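Glycerol dehydratase (Clostridium butyricum, PDB 1R9D) probably dehydrates glycerol without coenzyme B12, as a lyase of the glycyl-radical family related to pyruvate formate-lyase. Local coordinates at residues L745-N750 with A766-L771; E364-V369 with L400-Y405; T136-E141 with I509-A514. One frame throughout, in Å; residues are numbered along the deposited sequence.

Contact 1. Residues L745-N750 with A766-L771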
loop_
_atom_site.group_PDB
_atom_site.type_symbol
_atom_site.label_atom_id
_atom_site.label_comp_id
_atom_site.label_asym_id
_atom_site.label_seq_id
_atom_site.Cartn_x
_atom_site.Cartn_y
_atom_site.Cartn_z
ATOM N N LEU A 745 10.740 -5.397 52.304
ATOM C CA LEU A 745 9.558 -5.806 53.053
ATOM C C LEU A 745 8.906 -4.602 53.725
ATOM O O LEU A 745 7.681 -4.517 53.812
ATOM C CB LEU A 745 9.932 -6.858 54.104
ATOM C CG LEU A 745 10.400 -8.212 53.558
ATOM C CD1 LEU A 745 10.762 -9.136 54.716
ATOM C CD2 LEU A 745 9.302 -8.833 52.712
ATOM N N ALA A 746 9.732 -3.671 54.189
ATOM C CA ALA A 746 9.234 -2.468 54.849
ATOM C C ALA A 746 8.497 -1.585 53.846
ATOM O O ALA A 746 7.510 -0.926 54.189
ATOM C CB ALA A 746 10.388 -1.703 55.470
ATOM N N ALA A 747 8.986 -1.582 52.607
ATOM C CA ALA A 747 8.395 -0.791 51.535
ATOM C C ALA A 747 7.005 -1.289 51.162
ATOM O O ALA A 747 6.155 -0.507 50.727
ATOM C CB ALA A 747 9.302 -0.809 50.308
ATOM N N GLN A 748 6.769 -2.587 51.319
ATOM C CA GLN A 748 5.461 -3.148 51.003
ATOM C C GLN A 748 4.440 -2.757 52.067
ATOM O O GLN A 748 3.265 -2.537 51.763
ATOM C CB GLN A 748 5.526 -4.673 50.911
ATOM C CG GLN A 748 6.349 -5.201 49.751
ATOM C CD GLN A 748 6.177 -6.693 49.570
ATOM O OE1 GLN A 748 6.494 -7.479 50.467
ATOM N NE2 GLN A 748 5.668 -7.095 48.408
ATOM N N LYS A 749 4.896 -2.671 53.313
ATOM C CA LYS A 749 4.019 -2.318 54.425
ATOM C C LYS A 749 3.727 -0.821 54.516
ATOM O O LYS A 749 2.600 -0.424 54.819
ATOM C CB LYS A 749 4.622 -2.809 55.747
ATOM C CG LYS A 749 4.671 -4.325 55.879
ATOM C CD LYS A 749 5.215 -4.748 57.238
ATOM C CE LYS A 749 5.249 -6.267 57.374
ATOM N NZ LYS A 749 5.771 -6.707 58.702
ATOM N N ASN A 750 4.738 0.003 54.260
ATOM C CA ASN A 750 4.584 1.456 54.319
ATOM C C ASN A 750 5.195 2.132 53.089
ATOM O O ASN A 750 6.223 2.801 53.183
ATOM C CB ASN A 750 5.241 1.998 55.594
ATOM C CG ASN A 750 4.533 1.537 56.859
ATOM O OD1 ASN A 750 3.428 1.992 57.169
ATOM N ND2 ASN A 750 5.160 0.621 57.591
ATOM N N ALA A 766 13.315 0.064 38.626
ATOM C CA ALA A 766 12.016 0.692 38.807
ATOM C C ALA A 766 11.809 1.161 40.230
ATOM O O ALA A 766 12.504 0.730 41.148
ATOM C CB ALA A 766 10.906 -0.286 38.434
ATOM N N GLN A 767 10.849 2.065 40.392
ATOM C CA GLN A 767 10.485 2.568 41.704
ATOM C C GLN A 767 9.720 1.394 42.301
ATOM O O GLN A 767 8.628 1.047 41.839
ATOM C CB GLN A 767 9.576 3.790 41.555
ATOM C CG GLN A 767 8.948 4.284 42.845
ATOM C CD GLN A 767 8.022 5.466 42.608
ATOM O OE1 GLN A 767 7.288 5.500 41.618
ATOM N NE2 GLN A 767 8.043 6.435 43.520
ATOM N N PHE A 768 10.311 0.768 43.313
ATOM C CA PHE A 768 9.712 -0.397 43.945
ATOM C C PHE A 768 8.213 -0.298 44.238
ATOM O O PHE A 768 7.459 -1.222 43.927
ATOM C CB PHE A 768 10.470 -0.730 45.234
ATOM C CG PHE A 768 10.063 -2.033 45.857
ATOM C CD1 PHE A 768 10.407 -3.243 45.260
ATOM C CD2 PHE A 768 9.314 -2.052 47.031
ATOM C CE1 PHE A 768 10.013 -4.456 45.826
ATOM C CE2 PHE A 768 8.916 -3.259 47.602
ATOM C CZ PHE A 768 9.266 -4.463 46.999
ATOM N N ILE A 769 7.771 0.815 44.823
ATOM C CA ILE A 769 6.358 0.960 45.163
ATOM C C ILE A 769 5.412 1.129 43.976
ATOM O O ILE A 769 4.193 1.152 44.158
ATOM C CB ILE A 769 6.119 2.136 46.160
ATOM C CG1 ILE A 769 6.475 3.472 45.508
ATOM C CG2 ILE A 769 6.945 1.918 47.421
ATOM C CD1 ILE A 769 6.098 4.683 46.356
ATOM N N SER A 770 5.954 1.244 42.766
ATOM C CA SER A 770 5.106 1.395 41.582
ATOM C C SER A 770 4.796 0.030 40.978
ATOM O O SER A 770 3.938 -0.094 40.104
ATOM C CB SER A 770 5.790 2.277 40.526
ATOM O OG SER A 770 6.860 1.594 39.883
ATOM N N LEU A 771 5.494 -0.994 41.462
ATOM C CA LEU A 771 5.322 -2.360 40.971
ATOM C C LEU A 771 4.184 -3.120 41.635
ATOM O O LEU A 771 3.929 -2.955 42.826
ATOM C CB LEU A 771 6.612 -3.151 41.194
ATOM C CG LEU A 771 7.879 -2.690 40.483
ATOM C CD1 LEU A 771 9.075 -3.463 41.035
ATOM C CD2 LEU A 771 7.732 -2.923 38.987
#
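Apolar packing between A747 and F768 carries the contact. The methyl of A747 points at the ring, with CB 3.5 Å from F768 CD2 and 3.7 Å from F768 CE2, so it lies obliquely by the CD2-CE2 bond, away from the ring centre. Setting CG anti to the backbone N (chi1 -171°) sends the phenylalanine out from the short 3-10 turn toward helix 741-749. Further round the same ring, Q748 uses its aliphatic part: CG lies near the ring plane, at the edge, 3.9 Å from F768 CE2. The amide of Q748 is turned 55° from the ring plane and does not stack on it. A looser touch is made by I769, whose CG2 stands 4.2 Å from A747 O.

Polar bonding works within the turn and through third parties. S770 OG donates to Q767 O at 2.7 Å, in the carbonyl plane on a lone pair, and S770 N reaches the same Q767 O at 2.8 Å; two bonds on one oxygen pin the turn that presents F768. Q776, on helix 773-781, joins the two sides: its NE2 bonds F768 O and its OE1 takes a bond from Q748 NE2, which N777 OD1 also engages. These bonds hold the amide of Q748 while its CG lies at the ring edge.

L757 adds to the apolar patch, touching both A747 and F768, and F768 is also backbone-bonded to L757. The residues between the segments include strand 758-760, which pairs antiparallel with strand 765-767; their connection contains G763, the predicted glycyl-radical site, though no radical is present in this structure. The arrangement is consistent with the C-terminal glycyl-radical domain of the pyruvate formate-lyase family, whose radical loop probably lies between these two strands.

Contact 2. Residues E364-V369 with L400-Y405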
loop_
_atom_site.group_PDB
_atom_site.type_symbol
_atom_site.label_atom_id
_atom_site.label_comp_id
_atom_site.label_asym_id
_atom_site.label_seq_id
_atom_site.Cartn_x
_atom_site.Cartn_y
_atom_site.Cartn_z
ATOM N N GLU A 364 28.423 9.120 37.346
ATOM C CA GLU A 364 28.205 10.077 38.424
ATOM C C GLU A 364 26.738 10.513 38.466
ATOM O O GLU A 364 26.140 10.598 39.536
ATOM C CB GLU A 364 29.107 11.300 38.221
ATOM C CG GLU A 364 29.333 12.132 39.469
ATOM C CD GLU A 364 30.344 11.503 40.415
ATOM O OE1 GLU A 364 30.526 12.032 41.532
ATOM O OE2 GLU A 364 30.964 10.483 40.038
ATOM N N ALA A 365 26.161 10.780 37.296
ATOM C CA ALA A 365 24.766 11.210 37.202
ATOM C C ALA A 365 23.787 10.213 37.811
ATOM O O ALA A 365 22.786 10.605 38.411
ATOM C CB ALA A 365 24.393 11.475 35.740
ATOM N N ALA A 366 24.067 8.922 37.657
ATOM C CA ALA A 366 23.180 7.906 38.212
ATOM C C ALA A 366 23.078 8.042 39.733
ATOM O O ALA A 366 22.014 7.815 40.315
ATOM C CB ALA A 366 23.679 6.509 37.838
ATOM N N VAL A 367 24.181 8.417 40.370
ATOM C CA VAL A 367 24.200 8.578 41.822
ATOM C C VAL A 367 23.611 9.924 42.251
ATOM O O VAL A 367 23.047 10.045 43.340
ATOM C CB VAL A 367 25.629 8.462 42.378
ATOM C CG1 VAL A 367 25.598 8.508 43.906
ATOM C CG2 VAL A 367 26.260 7.165 41.906
ATOM N N HIS A 368 23.741 10.929 41.392
ATOM C CA HIS A 368 23.207 12.260 41.681
ATOM C C HIS A 368 21.684 12.281 41.646
ATOM O O HIS A 368 21.039 12.869 42.515
ATOM C CB HIS A 368 23.722 13.282 40.663
ATOM C CG HIS A 368 25.102 13.787 40.945
ATOM N ND1 HIS A 368 25.688 14.792 40.206
ATOM C CD2 HIS A 368 26.009 13.432 41.886
ATOM C CE1 HIS A 368 26.898 15.034 40.680
ATOM N NE2 HIS A 368 27.117 14.223 41.699
ATOM N N VAL A 369 21.120 11.623 40.639
ATOM C CA VAL A 369 19.677 11.585 40.431
ATOM C C VAL A 369 18.945 10.425 41.105
ATOM O O VAL A 369 17.882 10.614 41.690
ATOM C CB VAL A 369 19.373 11.557 38.916
ATOM C CG1 VAL A 369 17.876 11.518 38.676
ATOM C CG2 VAL A 369 19.997 12.778 38.249
ATOM N N LEU A 400 21.166 0.560 43.197
ATOM C CA LEU A 400 20.153 1.044 42.266
ATOM C C LEU A 400 19.898 0.006 41.174
ATOM O O LEU A 400 18.994 0.165 40.351
ATOM C CB LEU A 400 20.621 2.351 41.622
ATOM C CG LEU A 400 21.038 3.465 42.586
ATOM C CD1 LEU A 400 21.659 4.607 41.799
ATOM C CD2 LEU A 400 19.827 3.945 43.380
ATOM N N GLY A 401 20.697 -1.058 41.176
ATOM C CA GLY A 401 20.548 -2.094 40.169
ATOM C C GLY A 401 21.382 -1.759 38.946
ATOM O O GLY A 401 21.408 -2.511 37.968
ATOM N N LEU A 402 22.076 -0.628 39.012
ATOM C CA LEU A 402 22.915 -0.158 37.917
ATOM C C LEU A 402 24.384 -0.386 38.230
ATOM O O LEU A 402 24.773 -0.450 39.397
ATOM C CB LEU A 402 22.697 1.340 37.694
ATOM C CG LEU A 402 21.264 1.834 37.523
ATOM C CD1 LEU A 402 21.259 3.362 37.564
ATOM C CD2 LEU A 402 20.681 1.318 36.213
ATOM N N PRO A 403 25.222 -0.532 37.191
ATOM C CA PRO A 403 24.801 -0.495 35.788
ATOM C C PRO A 403 24.686 -1.926 35.275
ATOM O O PRO A 403 25.105 -2.865 35.952
ATOM C CB PRO A 403 25.949 0.236 35.117
ATOM C CG PRO A 403 27.136 -0.364 35.829
ATOM C CD PRO A 403 26.685 -0.367 37.293
ATOM N N ALA A 404 24.107 -2.094 34.091
ATOM C CA ALA A 404 24.021 -3.418 33.490
ATOM C C ALA A 404 25.373 -3.565 32.788
ATOM O O ALA A 404 25.884 -2.587 32.243
ATOM C CB ALA A 404 22.881 -3.467 32.479
ATOM N N TYR A 405 25.958 -4.766 32.821
ATOM C CA TYR A 405 27.259 -5.017 32.193
ATOM C C TYR A 405 27.090 -5.843 30.927
ATOM O O TYR A 405 26.346 -6.822 30.925
ATOM C CB TYR A 405 28.197 -5.768 33.154
ATOM C CG TYR A 405 28.510 -5.022 34.438
ATOM C CD1 TYR A 405 27.588 -4.972 35.482
ATOM C CD2 TYR A 405 29.718 -4.353 34.597
ATOM C CE1 TYR A 405 27.865 -4.268 36.658
ATOM C CE2 TYR A 405 30.006 -3.643 35.771
ATOM C CZ TYR A 405 29.074 -3.609 36.792
ATOM O OH TYR A 405 29.354 -2.917 37.951
#
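A366 meets both L400 and L402, and through it helix 357-369 touches the turn leading into strand 404-407. Along the helix, E364 faces elsewhere: its carboxylate forms a salt bridge with R391 and a hydrogen bond to S7 N. A365 packs on helix 304-317, against Q308, D312 and W315.

A366 comes next, its CB directed at the turn and 4.0 Å from L402 CD1, a methyl-to-methyl approach. Its carbonyl is covered separately, L400 CD1 lying 3.6 Å from A366 O. The two leucines share one shape, CG beside the backbone N (chi1 -54° in L400 and -52° in L402), and each offers its CD1 branch. Between them G401 takes a positive phi of 88°, at which a side chain would jam against the preceding carbonyl. On either side of it in sequence, both leucines direct their CB toward the helix. A cis peptide before P403 then leads into the strand, where A404 pairs with strand 375-380.

V367 follows, packing on F6 and L395, and H368 is anchored by D312 OD2 at ND1 and S7 OG at NE2. Helix 357-369 is the crossover between parallel strands 341-344 and 375-380, and helix 386-397 is the next crossover, to 404-407. The contact therefore packs the helix of one beta-alpha-beta unit against the turn that enters the last strand of the next.

Across the two segments there is one methyl-to-methyl contact and one methyl-to-carbonyl-oxygen contact, both van der Waals and buried. Such an interface is governed by shape rather than by directional bonds, the polar side chains of E364 and H368 being bonded to other parts of the chain.

Contact 3. Residues T136-E141 with I509-A514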
loop_
_atom_site.group_PDB
_atom_site.type_symbol
_atom_site.label_atom_id
_atom_site.label_comp_id
_atom_site.label_asym_id
_atom_site.label_seq_id
_atom_site.Cartn_x
_atom_site.Cartn_y
_atom_site.Cartn_z
ATOM N N THR A 136 -4.484 -7.790 12.399
ATOM C CA THR A 136 -5.347 -8.948 12.609
ATOM C C THR A 136 -5.954 -9.432 11.291
ATOM O O THR A 136 -6.071 -10.639 11.053
ATOM C CB THR A 136 -6.479 -8.617 13.610
ATOM O OG1 THR A 136 -5.917 -8.453 14.917
ATOM C CG2 THR A 136 -7.514 -9.731 13.648
ATOM N N SER A 137 -6.332 -8.497 10.427
ATOM C CA SER A 137 -6.913 -8.864 9.141
ATOM C C SER A 137 -5.927 -9.641 8.269
ATOM O O SER A 137 -6.336 -10.479 7.467
ATOM C CB SER A 137 -7.383 -7.614 8.392
ATOM O OG SER A 137 -8.420 -6.958 9.103
ATOM N N TYR A 138 -4.634 -9.359 8.418
ATOM C CA TYR A 138 -3.616 -10.055 7.629
ATOM C C TYR A 138 -3.315 -11.462 8.155
ATOM O O TYR A 138 -2.826 -12.314 7.413
ATOM C CB TYR A 138 -2.320 -9.240 7.580
ATOM C CG TYR A 138 -2.249 -8.257 6.431
ATOM C CD1 TYR A 138 -2.078 -6.891 6.662
ATOM C CD2 TYR A 138 -2.355 -8.692 5.110
ATOM C CE1 TYR A 138 -2.017 -5.984 5.601
ATOM C CE2 TYR A 138 -2.296 -7.794 4.047
ATOM C CZ TYR A 138 -2.128 -6.444 4.301
ATOM O OH TYR A 138 -2.089 -5.553 3.251
ATOM N N MET A 139 -3.619 -11.706 9.426
ATOM C CA MET A 139 -3.373 -13.011 10.036
ATOM C C MET A 139 -4.397 -14.048 9.596
ATOM O O MET A 139 -5.572 -13.732 9.419
ATOM C CB MET A 139 -3.414 -12.909 11.564
ATOM C CG MET A 139 -2.311 -12.089 12.180
ATOM S SD MET A 139 -2.462 -12.034 13.979
ATOM C CE MET A 139 -1.640 -10.493 14.336
ATOM N N THR A 140 -3.951 -15.290 9.432
ATOM C CA THR A 140 -4.854 -16.368 9.044
ATOM C C THR A 140 -5.620 -16.785 10.293
ATOM O O THR A 140 -5.207 -16.475 11.409
ATOM C CB THR A 140 -4.083 -17.584 8.530
ATOM O OG1 THR A 140 -3.287 -18.121 9.591
ATOM C CG2 THR A 140 -3.177 -17.192 7.370
ATOM N N GLU A 141 -6.729 -17.493 10.118
ATOM C CA GLU A 141 -7.509 -17.915 11.271
ATOM C C GLU A 141 -6.688 -18.822 12.183
ATOM O O GLU A 141 -6.773 -18.722 13.407
ATOM C CB GLU A 141 -8.782 -18.634 10.824
ATOM C CG GLU A 141 -9.739 -18.933 11.969
ATOM C CD GLU A 141 -10.003 -17.714 12.841
ATOM O OE1 GLU A 141 -10.485 -16.688 12.309
ATOM O OE2 GLU A 141 -9.726 -17.783 14.060
ATOM N N ILE A 509 2.009 -7.863 11.616
ATOM C CA ILE A 509 2.042 -6.598 12.339
ATOM C C ILE A 509 3.056 -5.676 11.659
ATOM O O ILE A 509 2.864 -4.459 11.595
ATOM C CB ILE A 509 2.444 -6.830 13.812
ATOM C CG1 ILE A 509 1.360 -7.659 14.504
ATOM C CG2 ILE A 509 2.640 -5.500 14.542
ATOM C CD1 ILE A 509 1.783 -8.172 15.874
ATOM N N ASP A 510 4.128 -6.276 11.143
ATOM C CA ASP A 510 5.199 -5.560 10.445
ATOM C C ASP A 510 4.596 -4.900 9.196
ATOM O O ASP A 510 4.791 -3.704 8.943
ATOM C CB ASP A 510 6.289 -6.571 10.042
ATOM C CG ASP A 510 7.681 -5.956 9.939
ATOM O OD1 ASP A 510 7.818 -4.822 9.432
ATOM O OD2 ASP A 510 8.657 -6.633 10.349
ATOM N N ILE A 511 3.852 -5.686 8.426
ATOM C CA ILE A 511 3.206 -5.187 7.216
ATOM C C ILE A 511 2.216 -4.072 7.551
ATOM O O ILE A 511 2.130 -3.080 6.832
ATOM C CB ILE A 511 2.467 -6.328 6.471
ATOM C CG1 ILE A 511 3.489 -7.295 5.866
ATOM C CG2 ILE A 511 1.580 -5.757 5.364
ATOM C CD1 ILE A 511 2.877 -8.572 5.300
ATOM N N ALA A 512 1.486 -4.226 8.654
ATOM C CA ALA A 512 0.498 -3.223 9.058
ATOM C C ALA A 512 1.118 -1.867 9.380
ATOM O O ALA A 512 0.580 -0.830 8.985
ATOM C CB ALA A 512 -0.315 -3.729 10.254
ATOM N N HIS A 513 2.237 -1.864 10.100
ATOM C CA HIS A 513 2.915 -0.618 10.436
ATOM C C HIS A 513 3.407 0.082 9.180
ATOM O O HIS A 513 3.360 1.307 9.085
ATOM C CB HIS A 513 4.096 -0.879 11.376
ATOM C CG HIS A 513 3.708 -0.947 12.820
ATOM N ND1 HIS A 513 3.474 0.180 13.579
ATOM C CD2 HIS A 513 3.475 -2.004 13.635
ATOM C CE1 HIS A 513 3.115 -0.180 14.799
ATOM N NE2 HIS A 513 3.108 -1.499 14.858
ATOM N N ALA A 514 3.882 -0.696 8.213
ATOM C CA ALA A 514 4.371 -0.119 6.968
ATOM C C ALA A 514 3.231 0.487 6.156
ATOM O O ALA A 514 3.384 1.545 5.539
ATOM C CB ALA A 514 5.083 -1.185 6.140
#
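I509 touches M139 through its longer branch: CG1 is 4.1 Å from M139 CE. The CB of I509 is directed away from the other segment, but placing CG1 anti to the carbonyl carbon (chi1 -65°) brings that branch back within reach. M139 crosses it obliquely, its extended chain ending in the CE methyl. The second branch, I509 CG2, sits in plane at the edge of the H513 ring, within the same helix.

D510 is turned elsewhere and forms a salt bridge with R631. I509 and I511 lie on the long helix 484-516 of the pyruvate formate-lyase-like fold. Against it lies the end of helix 131-138, with M139 the first residue to depart from helical angles and T140 already the N-cap residue of helix 141-147. The packing is thus helix against helix end, at the dimer interface: P46 of the second subunit packs on Y138 and K200 of that subunit on I511.

I511 makes the closest approach between the segments. Its CG2 lies 3.6 Å from Y138 CE1 and 3.9 Å from Y138 CZ. Measured to the centroid of the Y138 ring, CG2 is 4.1 Å away and 30° off the normal, an off-centre CH-pi contact in which the two side chains cross at about a right angle. The phenol end is fixed separately by a hydrogen bond between Y138 OH and E515 OE1, one turn further along helix 484-516. A512 adds packing on A135 of helix 131-138. Finally, H513 turns its ring to helix 155-159, where NE2 is bonded to Y157 O.

None of the three contacts has a hydrogen bond between its segments, and each rests mainly on apolar side chains, but they differ in setting. Contact 2 is fully buried within the parallel beta-alpha-beta region, and contact 1 is only partly buried, with polar bridging from a neighbouring helix. Contact 3 is buried too, but partly by the second subunit. Contacts 1 and 2 are neighbours, their centres 19 Å apart and nearest atoms about 6 Å apart. Strand 404-407 of contact 2 pairs with strand 733-738, which precedes the helix of contact 1, and L400 O bonds S765, next to A766. Contact 3, centred 40 Å from either, alone sets a helix against the end of another helix and includes a CH-pi contact.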